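PDB 3NA7: HP0958 from Helicobacter pylori, which probably acts in flagellar biogenesis as an export chaperone and post-transcriptional regulator, built from a long coiled-coil hairpin and a C4 zinc-ribbon domain. Local coordinates for residues E52-A57 against K121-K126; L7-E12 against E171-K176; D35-D40 against L135-L140. All coordinates share one frame; numbering follows the deposited sequence.

Contact 1: residues E52-A57 against K121-K126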
ATOM      1  N   GLU A  52     -20.248  -0.287   9.275  1.00 43.43           N
ATOM      2  CA  GLU A  52     -21.670  -0.438   8.967  1.00 44.68           C
ATOM      3  C   GLU A  52     -22.077  -1.901   8.835  1.00 45.09           C
ATOM      4  O   GLU A  52     -23.156  -2.261   9.276  1.00 45.34           O
ATOM      5  CB  GLU A  52     -22.130   0.365   7.741  1.00 45.24           C
ATOM      6  CG  GLU A  52     -23.684   0.470   7.613  1.00 47.51           C
ATOM      7  CD  GLU A  52     -24.365   1.325   8.716  1.00 47.77           C
ATOM      8  OE1 GLU A  52     -23.674   2.055   9.447  1.00 48.79           O
ATOM      9  OE2 GLU A  52     -25.610   1.276   8.849  1.00 50.21           O
ATOM     10  N   GLU A  53     -21.226  -2.738   8.248  1.00 47.72           N
ATOM     11  CA  GLU A  53     -21.493  -4.185   8.231  1.00 53.43           C
ATOM     12  C   GLU A  53     -21.540  -4.766   9.655  1.00 52.65           C
ATOM     13  O   GLU A  53     -22.403  -5.595   9.960  1.00 56.20           O
ATOM     14  CB  GLU A  53     -20.498  -4.953   7.361  1.00 56.36           C
ATOM     15  CG  GLU A  53     -20.598  -4.680   5.854  1.00 65.38           C
ATOM     16  CD  GLU A  53     -22.015  -4.864   5.287  1.00 76.48           C
ATOM     17  OE1 GLU A  53     -22.427  -6.030   5.047  1.00 81.28           O
ATOM     18  OE2 GLU A  53     -22.714  -3.838   5.065  1.00 76.87           O
ATOM     19  N   GLU A  54     -20.646  -4.321  10.534  1.00 48.54           N
ATOM     20  CA  GLU A  54     -20.683  -4.813  11.911  1.00 47.65           C
ATOM     21  C   GLU A  54     -21.928  -4.359  12.656  1.00 46.63           C
ATOM     22  O   GLU A  54     -22.479  -5.113  13.444  1.00 45.37           O
ATOM     23  CB  GLU A  54     -19.419  -4.456  12.678  1.00 44.65           C
ATOM     24  CG  GLU A  54     -18.223  -5.143  12.105  1.00 48.51           C
ATOM     25  CD  GLU A  54     -16.913  -4.467  12.428  1.00 50.59           C
ATOM     26  OE1 GLU A  54     -16.883  -3.483  13.210  1.00 51.21           O
ATOM     27  OE2 GLU A  54     -15.902  -4.935  11.874  1.00 53.23           O
ATOM     28  N   LYS A  55     -22.377  -3.132  12.401  1.00 45.87           N
ATOM     29  CA  LYS A  55     -23.621  -2.658  13.003  1.00 45.81           C
ATOM     30  C   LYS A  55     -24.841  -3.459  12.488  1.00 48.57           C
ATOM     31  O   LYS A  55     -25.784  -3.733  13.234  1.00 48.98           O
ATOM     32  CB  LYS A  55     -23.822  -1.161  12.783  1.00 44.28           C
ATOM     33  CG  LYS A  55     -22.879  -0.238  13.525  1.00 40.32           C
ATOM     34  CD  LYS A  55     -22.865   1.179  12.837  1.00 43.28           C
ATOM     35  CE  LYS A  55     -24.246   1.873  12.945  1.00 41.10           C
ATOM     36  NZ  LYS A  55     -24.354   3.101  12.130  1.00 46.38           N
ATOM     37  N   LEU A  56     -24.807  -3.859  11.228  1.00 50.63           N
ATOM     38  CA  LEU A  56     -25.874  -4.676  10.676  1.00 53.43           C
ATOM     39  C   LEU A  56     -25.992  -6.048  11.348  1.00 54.52           C
ATOM     40  O   LEU A  56     -27.097  -6.479  11.696  1.00 55.29           O
ATOM     41  CB  LEU A  56     -25.729  -4.819   9.159  1.00 56.85           C
ATOM     42  CG  LEU A  56     -26.384  -3.734   8.298  1.00 61.87           C
ATOM     43  CD1 LEU A  56     -25.750  -3.629   6.895  1.00 64.28           C
ATOM     44  CD2 LEU A  56     -27.906  -3.997   8.190  1.00 66.49           C
ATOM     45  N   ALA A  57     -24.858  -6.714  11.539  1.00 54.00           N
ATOM     46  CA  ALA A  57     -24.824  -8.018  12.208  1.00 54.29           C
ATOM     47  C   ALA A  57     -25.338  -7.883  13.623  1.00 51.41           C
ATOM     48  O   ALA A  57     -26.111  -8.718  14.098  1.00 54.00           O
ATOM     49  CB  ALA A  57     -23.394  -8.610  12.194  1.00 54.36           C
ATOM     50  N   LYS A 121     -24.005   1.894  19.137  1.00 47.32           N
ATOM     51  CA  LYS A 121     -23.776   3.311  19.369  1.00 49.80           C
ATOM     52  C   LYS A 121     -22.287   3.704  19.302  1.00 49.75           C
ATOM     53  O   LYS A 121     -21.951   4.737  18.703  1.00 50.47           O
ATOM     54  CB  LYS A 121     -24.362   3.685  20.721  1.00 52.48           C
ATOM     55  CG  LYS A 121     -24.898   5.089  20.872  1.00 59.72           C
ATOM     56  CD  LYS A 121     -26.015   5.119  21.954  1.00 65.96           C
ATOM     57  CE  LYS A 121     -26.517   6.542  22.242  1.00 74.25           C
ATOM     58  NZ  LYS A 121     -25.679   7.300  23.232  1.00 74.92           N
ATOM     59  N   ARG A 122     -21.402   2.903  19.906  1.00 49.46           N
ATOM     60  CA  ARG A 122     -19.958   3.190  19.876  1.00 49.98           C
ATOM     61  C   ARG A 122     -19.432   3.166  18.450  1.00 47.39           C
ATOM     62  O   ARG A 122     -18.548   3.945  18.092  1.00 46.53           O
ATOM     63  CB  ARG A 122     -19.107   2.246  20.747  1.00 51.26           C
ATOM     64  CG  ARG A 122     -19.315   2.290  22.281  1.00 59.85           C
ATOM     65  CD  ARG A 122     -19.743   3.677  22.852  1.00 70.16           C
ATOM     66  NE  ARG A 122     -20.836   3.513  23.829  1.00 77.97           N
ATOM     67  CZ  ARG A 122     -21.865   4.350  24.006  1.00 79.49           C
ATOM     68  NH1 ARG A 122     -21.979   5.462  23.288  1.00 78.07           N
ATOM     69  NH2 ARG A 122     -22.796   4.069  24.916  1.00 80.83           N
ATOM     70  N   LYS A 123     -19.966   2.260  17.648  1.00 44.89           N
ATOM     71  CA  LYS A 123     -19.555   2.160  16.261  1.00 44.55           C
ATOM     72  C   LYS A 123     -20.032   3.368  15.470  1.00 44.18           C
ATOM     73  O   LYS A 123     -19.287   3.856  14.638  1.00 44.56           O
ATOM     74  CB  LYS A 123     -20.016   0.844  15.624  1.00 43.59           C
ATOM     75  CG  LYS A 123     -19.278  -0.400  16.217  1.00 47.35           C
ATOM     76  CD  LYS A 123     -19.593  -1.683  15.443  1.00 49.77           C
ATOM     77  CE  LYS A 123     -18.956  -2.919  16.089  1.00 51.11           C
ATOM     78  NZ  LYS A 123     -17.469  -2.996  15.920  1.00 50.86           N
ATOM     79  N   SER A 124     -21.253   3.842  15.739  1.00 43.77           N
ATOM     80  CA  SER A 124     -21.805   5.026  15.080  1.00 43.85           C
ATOM     81  C   SER A 124     -21.020   6.292  15.467  1.00 45.86           C
ATOM     82  O   SER A 124     -20.828   7.178  14.624  1.00 43.06           O
ATOM     83  CB  SER A 124     -23.290   5.218  15.413  1.00 43.91           C
ATOM     84  OG  SER A 124     -24.068   4.148  14.917  1.00 47.61           O
ATOM     85  N   GLU A 125     -20.579   6.372  16.732  1.00 43.97           N
ATOM     86  CA  GLU A 125     -19.673   7.440  17.159  1.00 45.68           C
ATOM     87  C   GLU A 125     -18.348   7.383  16.412  1.00 44.10           C
ATOM     88  O   GLU A 125     -17.829   8.422  15.992  1.00 41.73           O
ATOM     89  CB  GLU A 125     -19.406   7.400  18.662  1.00 46.98           C
ATOM     90  CG  GLU A 125     -20.512   7.978  19.503  1.00 55.19           C
ATOM     91  CD  GLU A 125     -20.505   7.452  20.952  1.00 61.24           C
ATOM     92  OE1 GLU A 125     -21.610   7.318  21.523  1.00 61.40           O
ATOM     93  OE2 GLU A 125     -19.415   7.161  21.511  1.00 61.50           O
ATOM     94  N   LYS A 126     -17.805   6.171  16.245  1.00 42.89           N
ATOM     95  CA  LYS A 126     -16.551   6.013  15.516  1.00 41.73           C
ATOM     96  C   LYS A 126     -16.719   6.412  14.049  1.00 39.95           C
ATOM     97  O   LYS A 126     -15.841   7.048  13.480  1.00 40.04           O
ATOM     98  CB  LYS A 126     -16.000   4.588  15.634  1.00 41.64           C
ATOM     99  CG  LYS A 126     -14.748   4.311  14.801  1.00 40.56           C
ATOM    100  CD  LYS A 126     -13.565   5.156  15.318  1.00 50.26           C
ATOM    101  CE  LYS A 126     -12.265   4.791  14.628  1.00 45.59           C
ATOM    102  NZ  LYS A 126     -11.185   5.625  15.182  1.00 48.86           N
TER
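K55 and K123 face each other where two antiparallel helices run 9.8 Å apart, and their side chains slide past one another in opposite directions. Only the aliphatic parts meet: CG of K55 packs on CB of K123 at 3.7 Å, and the two ammonium groups are carried off to different flanks of the interface. K123 bends at its last torsion (chi4 -72°), which turns NZ toward E54, whose side chain it crosses at about a right angle. There NZ makes a salt bridge to E54 OE1 at 2.8 Å, reaching the oxygen from above the carboxylate plane, 38° out of it, while CE of K123 lies 3.8 Å from E54 CB. The other carboxylate oxygen, OE2 of E54, is hydrogen-bonded to N50. K55 instead bends at chi3 (65°) toward the E52 carboxylate of its own helix; K55 NZ meets E52 OE1 on the syn side at 3.0 Å, in a salt bridge. A weak hydrogen bond from K55 NZ reaches S124 OG across the interface, and Q127 binds both K55 NZ and E52 OE1. L51 and L58 pack against K123 as well. In this antiparallel coiled coil the methylenes of the two facing lysines supply apolar packing, while the carboxylates of E54 and E52 probably offset their charges, with the Q127 amide as a further acceptor for K55.

Contact 2: residues L7-E12 against E171-K176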
ATOM      1  N   LEU A   7      33.360   4.030 -25.558  1.00 73.15           N
ATOM      2  CA  LEU A   7      33.166   3.968 -24.108  1.00 74.36           C
ATOM      3  C   LEU A   7      32.738   5.313 -23.525  1.00 72.73           C
ATOM      4  O   LEU A   7      31.761   5.391 -22.775  1.00 72.12           O
ATOM      5  CB  LEU A   7      34.451   3.482 -23.441  1.00 78.53           C
ATOM      6  CG  LEU A   7      34.508   3.250 -21.934  1.00 82.61           C
ATOM      7  CD1 LEU A   7      33.798   1.952 -21.563  1.00 85.37           C
ATOM      8  CD2 LEU A   7      35.962   3.181 -21.501  1.00 85.72           C
ATOM      9  N   LYS A   8      33.459   6.368 -23.891  1.00 72.27           N
ATOM     10  CA  LYS A   8      33.104   7.732 -23.499  1.00 71.29           C
ATOM     11  C   LYS A   8      31.679   8.063 -23.919  1.00 66.22           C
ATOM     12  O   LYS A   8      30.909   8.602 -23.132  1.00 65.64           O
ATOM     13  CB  LYS A   8      34.094   8.758 -24.083  1.00 73.50           C
ATOM     14  CG  LYS A   8      33.807  10.210 -23.695  1.00 75.80           C
ATOM     15  CD  LYS A   8      35.032  11.133 -23.836  1.00 82.76           C
ATOM     16  CE  LYS A   8      34.797  12.458 -23.062  1.00 86.54           C
ATOM     17  NZ  LYS A   8      35.947  13.435 -23.115  1.00 87.01           N
ATOM     18  N   GLN A   9      31.336   7.727 -25.158  1.00 64.06           N
ATOM     19  CA  GLN A   9      30.010   8.023 -25.705  1.00 60.70           C
ATOM     20  C   GLN A   9      28.880   7.363 -24.941  1.00 57.36           C
ATOM     21  O   GLN A   9      27.863   7.985 -24.717  1.00 56.55           O
ATOM     22  CB  GLN A   9      29.933   7.659 -27.182  1.00 60.23           C
ATOM     23  CG  GLN A   9      30.275   8.821 -28.093  1.00 61.95           C
ATOM     24  CD  GLN A   9      30.369   8.398 -29.547  1.00 62.22           C
ATOM     25  OE1 GLN A   9      31.124   7.488 -29.895  1.00 65.91           O
ATOM     26  NE2 GLN A   9      29.614   9.072 -30.408  1.00 61.61           N
ATOM     27  N   LEU A  10      29.084   6.110 -24.545  1.00 57.89           N
ATOM     28  CA  LEU A  10      28.122   5.336 -23.762  1.00 56.34           C
ATOM     29  C   LEU A  10      28.033   5.804 -22.320  1.00 58.07           C
ATOM     30  O   LEU A  10      26.955   5.726 -21.711  1.00 58.03           O
ATOM     31  CB  LEU A  10      28.487   3.846 -23.767  1.00 57.16           C
ATOM     32  CG  LEU A  10      28.427   3.130 -25.117  1.00 54.73           C
ATOM     33  CD1 LEU A  10      28.424   1.611 -24.938  1.00 58.76           C
ATOM     34  CD2 LEU A  10      27.201   3.562 -25.878  1.00 52.52           C
ATOM     35  N   ILE A  11      29.156   6.263 -21.761  1.00 59.81           N
ATOM     36  CA  ILE A  11      29.137   6.844 -20.413  1.00 59.84           C
ATOM     37  C   ILE A  11      28.270   8.097 -20.404  1.00 58.85           C
ATOM     38  O   ILE A  11      27.398   8.213 -19.552  1.00 58.68           O
ATOM     39  CB  ILE A  11      30.555   7.083 -19.804  1.00 63.41           C
ATOM     40  CG1 ILE A  11      31.219   5.742 -19.476  1.00 63.90           C
ATOM     41  CG2 ILE A  11      30.465   7.943 -18.501  1.00 61.82           C
ATOM     42  CD1 ILE A  11      32.753   5.770 -19.420  1.00 70.81           C
ATOM     43  N   GLU A  12      28.466   9.014 -21.353  1.00 58.66           N
ATOM     44  CA  GLU A  12      27.571  10.181 -21.441  1.00 60.71           C
ATOM     45  C   GLU A  12      26.107   9.760 -21.570  1.00 60.12           C
ATOM     46  O   GLU A  12      25.263  10.296 -20.870  1.00 61.35           O
ATOM     47  CB  GLU A  12      27.907  11.120 -22.604  1.00 60.44           C
ATOM     48  CG  GLU A  12      29.369  11.517 -22.746  1.00 71.29           C
ATOM     49  CD  GLU A  12      29.552  12.794 -23.556  1.00 74.50           C
ATOM     50  OE1 GLU A  12      29.422  13.895 -22.968  1.00 83.34           O
ATOM     51  OE2 GLU A  12      29.839  12.695 -24.768  1.00 77.92           O
ATOM     52  N   GLU A 171      22.431   9.809 -31.830  1.00 45.70           N
ATOM     53  CA  GLU A 171      22.520  10.080 -33.238  1.00 48.56           C
ATOM     54  C   GLU A 171      23.971  10.146 -33.684  1.00 47.76           C
ATOM     55  O   GLU A 171      24.265   9.811 -34.834  1.00 50.17           O
ATOM     56  CB  GLU A 171      21.772  11.391 -33.550  1.00 49.64           C
ATOM     57  CG  GLU A 171      21.467  11.629 -35.022  1.00 58.64           C
ATOM     58  CD  GLU A 171      22.519  12.475 -35.712  1.00 65.24           C
ATOM     59  OE1 GLU A 171      22.645  13.656 -35.332  1.00 69.88           O
ATOM     60  OE2 GLU A 171      23.205  11.976 -36.644  1.00 71.48           O
ATOM     61  N   LYS A 172      24.866  10.550 -32.777  1.00 58.37           N
ATOM     62  CA  LYS A 172      26.299  10.621 -33.053  1.00 57.49           C
ATOM     63  C   LYS A 172      27.034   9.329 -32.700  1.00 55.82           C
ATOM     64  O   LYS A 172      28.250   9.276 -32.827  1.00 55.04           O
ATOM     65  CB  LYS A 172      26.977  11.757 -32.263  1.00 59.70           C
ATOM     66  CG  LYS A 172      26.432  13.165 -32.422  1.00 61.16           C
ATOM     67  CD  LYS A 172      27.264  14.097 -31.542  1.00 69.61           C
ATOM     68  CE  LYS A 172      26.449  15.247 -30.931  1.00 75.73           C
ATOM     69  NZ  LYS A 172      26.049  16.299 -31.922  1.00 77.40           N
ATOM     70  N   THR A 173      26.322   8.306 -32.230  1.00 53.05           N
ATOM     71  CA  THR A 173      26.972   7.065 -31.753  1.00 53.23           C
ATOM     72  C   THR A 173      26.863   5.934 -32.785  1.00 53.04           C
ATOM     73  O   THR A 173      25.798   5.704 -33.345  1.00 51.86           O
ATOM     74  CB  THR A 173      26.366   6.566 -30.409  1.00 52.23           C
ATOM     75  OG1 THR A 173      26.281   7.650 -29.480  1.00 55.00           O
ATOM     76  CG2 THR A 173      27.211   5.500 -29.810  1.00 49.87           C
ATOM     77  N   GLU A 174      27.971   5.239 -33.033  1.00 54.72           N
ATOM     78  CA  GLU A 174      27.983   4.084 -33.926  1.00 54.31           C
ATOM     79  C   GLU A 174      26.795   3.166 -33.564  1.00 52.12           C
ATOM     80  O   GLU A 174      26.658   2.750 -32.405  1.00 52.34           O
ATOM     81  CB  GLU A 174      29.313   3.353 -33.793  1.00 55.64           C
ATOM     82  CG  GLU A 174      29.485   2.147 -34.704  1.00 62.23           C
ATOM     83  CD  GLU A 174      30.163   2.481 -36.020  1.00 67.69           C
ATOM     84  OE1 GLU A 174      31.164   3.223 -35.971  1.00 70.62           O
ATOM     85  OE2 GLU A 174      29.706   1.994 -37.092  1.00 65.30           O
ATOM     86  N   PRO A 175      25.924   2.869 -34.543  1.00 50.66           N
ATOM     87  CA  PRO A 175      24.700   2.133 -34.209  1.00 49.36           C
ATOM     88  C   PRO A 175      24.968   0.810 -33.524  1.00 49.62           C
ATOM     89  O   PRO A 175      24.265   0.474 -32.561  1.00 49.14           O
ATOM     90  CB  PRO A 175      24.022   1.954 -35.560  1.00 49.68           C
ATOM     91  CG  PRO A 175      24.448   3.192 -36.318  1.00 50.03           C
ATOM     92  CD  PRO A 175      25.909   3.340 -35.939  1.00 49.57           C
ATOM     93  N   LYS A 176      26.009   0.101 -33.952  1.00 49.15           N
ATOM     94  CA  LYS A 176      26.405  -1.143 -33.279  1.00 50.63           C
ATOM     95  C   LYS A 176      26.770  -0.975 -31.795  1.00 50.23           C
ATOM     96  O   LYS A 176      26.538  -1.875 -31.006  1.00 51.40           O
ATOM     97  CB  LYS A 176      27.565  -1.826 -34.010  1.00 53.10           C
ATOM     98  CG  LYS A 176      28.964  -1.280 -33.688  1.00 55.23           C
ATOM     99  CD  LYS A 176      30.026  -2.367 -33.784  1.00 62.22           C
ATOM    100  CE  LYS A 176      31.328  -1.979 -33.057  1.00 66.08           C
ATOM    101  NZ  LYS A 176      32.300  -1.261 -33.929  1.00 67.62           N
TER
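The helix carrying Q9 runs past an irregular turn at K172 and T173, with the CA atoms of Q9 and T173 6.8 Å apart. Q9 points toward that turn, and its chain, extended beyond CG (chi2 173°), spans the gap and brings its amide to the backbone of the other segment. NE2 donates a weak hydrogen bond to the carbonyl O of K172 at 2.8 Å; the N-H...O angle of 128° leaves it well short of straight. The same nitrogen lies 3.6 Å from T173 CA and 3.7 Å from T173 OG1, so the amide rests against the threonine as well as on the carbonyl before it. The hydroxyl of T173 has its own partner, the carbonyl oxygen of L169 in the preceding helix. With OG1 anti to the carbonyl carbon (chi1 -48°), the methyl CG2 is left to face L10. The turn is the break between the second long arm of the coiled-coil hairpin, helix 91-171, and helix 175-188, which leads on to the zinc-ribbon domain; E174 occupies the N-cap position of the latter. Helix 4-22 thus packs where the hairpin gives way to the domain that holds the zinc ion. L10 makes a looser apolar contact, its CD2 4.4 Å from CG2 of T173. L10 also packs on I177 and Y181 of helix 175-188, on M222, and on I231 of strand 231-233. L7 packs on M222 and I231 too, which ties the N-terminal helix to the small sheet.

Contact 3: residues D35-D40 against L135-L140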
ATOM      1  N   ASP A  35      -0.501  12.030  -1.686  1.00 39.93           N
ATOM      2  CA  ASP A  35      -0.922  10.622  -1.793  1.00 41.44           C
ATOM      3  C   ASP A  35      -1.280  10.046  -0.415  1.00 41.51           C
ATOM      4  O   ASP A  35      -2.213   9.248  -0.285  1.00 40.20           O
ATOM      5  CB  ASP A  35       0.156   9.748  -2.440  1.00 44.34           C
ATOM      6  CG  ASP A  35       0.402  10.076  -3.909  1.00 48.47           C
ATOM      7  OD1 ASP A  35      -0.500  10.605  -4.605  1.00 48.54           O
ATOM      8  OD2 ASP A  35       1.523   9.781  -4.377  1.00 51.25           O
ATOM      9  N   LYS A  36      -0.558  10.473   0.617  1.00 42.56           N
ATOM     10  CA  LYS A  36      -0.894  10.074   1.995  1.00 46.41           C
ATOM     11  C   LYS A  36      -2.331  10.495   2.395  1.00 44.14           C
ATOM     12  O   LYS A  36      -3.116   9.681   2.891  1.00 45.69           O
ATOM     13  CB  LYS A  36       0.138  10.634   2.981  1.00 48.41           C
ATOM     14  CG  LYS A  36      -0.135  10.293   4.436  1.00 54.62           C
ATOM     15  CD  LYS A  36       0.522   8.989   4.866  1.00 60.63           C
ATOM     16  CE  LYS A  36      -0.092   8.465   6.185  1.00 67.97           C
ATOM     17  NZ  LYS A  36      -0.317   9.551   7.204  1.00 63.09           N
ATOM     18  N   ALA A  37      -2.675  11.752   2.129  1.00 43.17           N
ATOM     19  CA  ALA A  37      -4.012  12.273   2.402  1.00 42.13           C
ATOM     20  C   ALA A  37      -5.084  11.514   1.634  1.00 40.95           C
ATOM     21  O   ALA A  37      -6.040  11.022   2.230  1.00 40.47           O
ATOM     22  CB  ALA A  37      -4.094  13.776   2.118  1.00 41.37           C
ATOM     23  N   LEU A  38      -4.909  11.383   0.325  1.00 41.13           N
ATOM     24  CA  LEU A  38      -5.845  10.615  -0.490  1.00 43.19           C
ATOM     25  C   LEU A  38      -5.978   9.163  -0.023  1.00 42.61           C
ATOM     26  O   LEU A  38      -7.086   8.661   0.063  1.00 44.21           O
ATOM     27  CB  LEU A  38      -5.458  10.642  -1.980  1.00 43.52           C
ATOM     28  CG  LEU A  38      -5.405  11.999  -2.674  1.00 46.75           C
ATOM     29  CD1 LEU A  38      -4.830  11.828  -4.095  1.00 42.61           C
ATOM     30  CD2 LEU A  38      -6.807  12.695  -2.696  1.00 41.98           C
ATOM     31  N   ASN A  39      -4.865   8.487   0.276  1.00 42.57           N
ATOM     32  CA  ASN A  39      -4.948   7.082   0.720  1.00 43.31           C
ATOM     33  C   ASN A  39      -5.573   6.906   2.103  1.00 41.03           C
ATOM     34  O   ASN A  39      -6.284   5.949   2.311  1.00 44.26           O
ATOM     35  CB  ASN A  39      -3.589   6.355   0.651  1.00 44.53           C
ATOM     36  CG  ASN A  39      -3.030   6.246  -0.785  1.00 51.05           C
ATOM     37  OD1 ASN A  39      -1.809   6.319  -0.994  1.00 50.41           O
ATOM     38  ND2 ASN A  39      -3.913   6.080  -1.768  1.00 49.03           N
ATOM     39  N   ASP A  40      -5.288   7.807   3.044  1.00 39.60           N
ATOM     40  CA  ASP A  40      -5.878   7.788   4.387  1.00 38.95           C
ATOM     41  C   ASP A  40      -7.383   8.027   4.287  1.00 38.21           C
ATOM     42  O   ASP A  40      -8.161   7.394   4.996  1.00 38.53           O
ATOM     43  CB  ASP A  40      -5.282   8.889   5.282  1.00 40.85           C
ATOM     44  CG  ASP A  40      -3.871   8.576   5.772  1.00 46.87           C
ATOM     45  OD1 ASP A  40      -3.385   7.451   5.534  1.00 49.74           O
ATOM     46  OD2 ASP A  40      -3.252   9.464   6.419  1.00 52.61           O
ATOM     47  N   LEU A 135     -13.086  14.593   5.969  1.00 42.12           N
ATOM     48  CA  LEU A 135     -13.240  15.978   5.525  1.00 43.64           C
ATOM     49  C   LEU A 135     -11.969  16.799   5.727  1.00 42.53           C
ATOM     50  O   LEU A 135     -11.653  17.628   4.857  1.00 42.50           O
ATOM     51  CB  LEU A 135     -14.431  16.667   6.219  1.00 43.96           C
ATOM     52  CG  LEU A 135     -15.889  16.406   5.801  1.00 49.43           C
ATOM     53  CD1 LEU A 135     -16.863  16.902   6.905  1.00 45.37           C
ATOM     54  CD2 LEU A 135     -16.294  17.016   4.421  1.00 46.10           C
ATOM     55  N   GLU A 136     -11.260  16.610   6.857  1.00 41.96           N
ATOM     56  CA  GLU A 136      -9.946  17.287   7.047  1.00 43.94           C
ATOM     57  C   GLU A 136      -8.991  16.856   5.945  1.00 42.96           C
ATOM     58  O   GLU A 136      -8.276  17.673   5.384  1.00 43.83           O
ATOM     59  CB  GLU A 136      -9.317  17.054   8.444  1.00 45.60           C
ATOM     60  CG  GLU A 136     -10.208  17.503   9.631  1.00 52.64           C
ATOM     61  CD  GLU A 136      -9.742  17.034  11.048  1.00 65.73           C
ATOM     62  OE1 GLU A 136      -9.293  15.866  11.238  1.00 62.82           O
ATOM     63  OE2 GLU A 136      -9.860  17.851  12.006  1.00 73.13           O
ATOM     64  N   LEU A 137      -9.024  15.572   5.591  1.00 43.20           N
ATOM     65  CA  LEU A 137      -8.124  15.048   4.575  1.00 42.03           C
ATOM     66  C   LEU A 137      -8.433  15.570   3.173  1.00 43.41           C
ATOM     67  O   LEU A 137      -7.518  15.796   2.386  1.00 44.33           O
ATOM     68  CB  LEU A 137      -8.113  13.518   4.590  1.00 39.04           C
ATOM     69  CG  LEU A 137      -7.526  12.922   5.873  1.00 41.06           C
ATOM     70  CD1 LEU A 137      -8.067  11.522   6.102  1.00 41.42           C
ATOM     71  CD2 LEU A 137      -5.982  12.959   5.880  1.00 41.37           C
ATOM     72  N   GLU A 138      -9.716  15.727   2.853  1.00 43.42           N
ATOM     73  CA  GLU A 138     -10.123  16.357   1.608  1.00 45.29           C
ATOM     74  C   GLU A 138      -9.656  17.833   1.586  1.00 45.23           C
ATOM     75  O   GLU A 138      -9.120  18.290   0.599  1.00 45.63           O
ATOM     76  CB  GLU A 138     -11.647  16.264   1.430  1.00 46.31           C
ATOM     77  CG  GLU A 138     -12.128  16.776   0.051  1.00 54.16           C
ATOM     78  CD  GLU A 138     -13.595  16.450  -0.266  1.00 58.14           C
ATOM     79  OE1 GLU A 138     -13.994  16.579  -1.450  1.00 63.69           O
ATOM     80  OE2 GLU A 138     -14.336  16.034   0.644  1.00 57.02           O
ATOM     81  N   LYS A 139      -9.877  18.560   2.682  1.00 47.07           N
ATOM     82  CA  LYS A 139      -9.371  19.931   2.831  1.00 48.93           C
ATOM     83  C   LYS A 139      -7.864  19.942   2.544  1.00 48.08           C
ATOM     84  O   LYS A 139      -7.390  20.731   1.714  1.00 47.38           O
ATOM     85  CB  LYS A 139      -9.694  20.484   4.221  1.00 48.89           C
ATOM     86  CG  LYS A 139      -9.509  22.020   4.401  1.00 56.62           C
ATOM     87  CD  LYS A 139     -10.243  22.521   5.669  1.00 60.25           C
ATOM     88  CE  LYS A 139     -10.021  24.027   5.955  1.00 70.62           C
ATOM     89  NZ  LYS A 139     -11.063  24.592   6.906  1.00 70.77           N
ATOM     90  N   LEU A 140      -7.132  19.026   3.189  1.00 47.43           N
ATOM     91  CA  LEU A 140      -5.691  18.856   2.953  1.00 46.49           C
ATOM     92  C   LEU A 140      -5.352  18.584   1.472  1.00 45.77           C
ATOM     93  O   LEU A 140      -4.554  19.328   0.860  1.00 46.30           O
ATOM     94  CB  LEU A 140      -5.067  17.828   3.928  1.00 46.52           C
ATOM     95  CG  LEU A 140      -3.539  17.553   3.904  1.00 49.89           C
ATOM     96  CD1 LEU A 140      -2.728  18.821   4.196  1.00 52.09           C
ATOM     97  CD2 LEU A 140      -3.103  16.397   4.868  1.00 43.69           C
TER
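A37 and L137 sit at the middle of an apolar contact between helices 24-85 and 91-171. Their CA atoms are only 5.4 Å apart, a close approach made possible by the small alanine side chain. A37 CB touches L140 CD2 at 3.9 Å. The same A37 CB lies 4.3 Å from L137 CD2 and 4.0 Å from the carbonyl O of L137. The two leucines reach segment 35-40 in different ways. L137 has CG anti to its carbonyl carbon (chi1 -66°), and its branch spreads over the residues of one helical turn: CD2 lies against the A37 backbone, 4.1 Å from CA, and CD1 reaches CB of D40 at 3.9 Å. L140 instead holds CG anti to the backbone N (chi1 -177°), which directs CD2 at the methyl of A37. The alanine is therefore flanked by leucines one turn apart on the opposing helix.

The helices are the two long arms of the kinked antiparallel coiled-coil hairpin; locally their axes come within 8.8 Å at an angle of 151° between N-to-C directions. The side chains of K41 and K44, farther along helix 24-85, also touch L137.

Polar side-chain interactions run within segment 35-40 and do not bridge the pair. The D40 side chain meets L137 through CB, not through its carboxylate, which binds K36 one turn earlier in a salt bridge, K36 NZ to D40 OD2 at 3.0 Å, through the syn lone pair of that oxygen.

In the fold
Contacts 1 and 3 join the same two helices, 24-85 and 91-171, with centres about 23 Å apart along the hairpin, whereas contact 2 lies on the other side of the chain's centre from contact 1, their centres about 65 Å apart. All three are partly buried. Contact 3, the nearest to the chain's centre, rests mainly on alanine and leucine packing, with no polar bond between its helices. Farther out along the same arms, contact 1 replaces this with lysine methylenes and a cross-helix salt bridge. Contact 2 involves neither helix pairing nor ionic bonds: a side-chain amide meets a backbone carbonyl at a turn, beside apolar packing near the zinc-ribbon end.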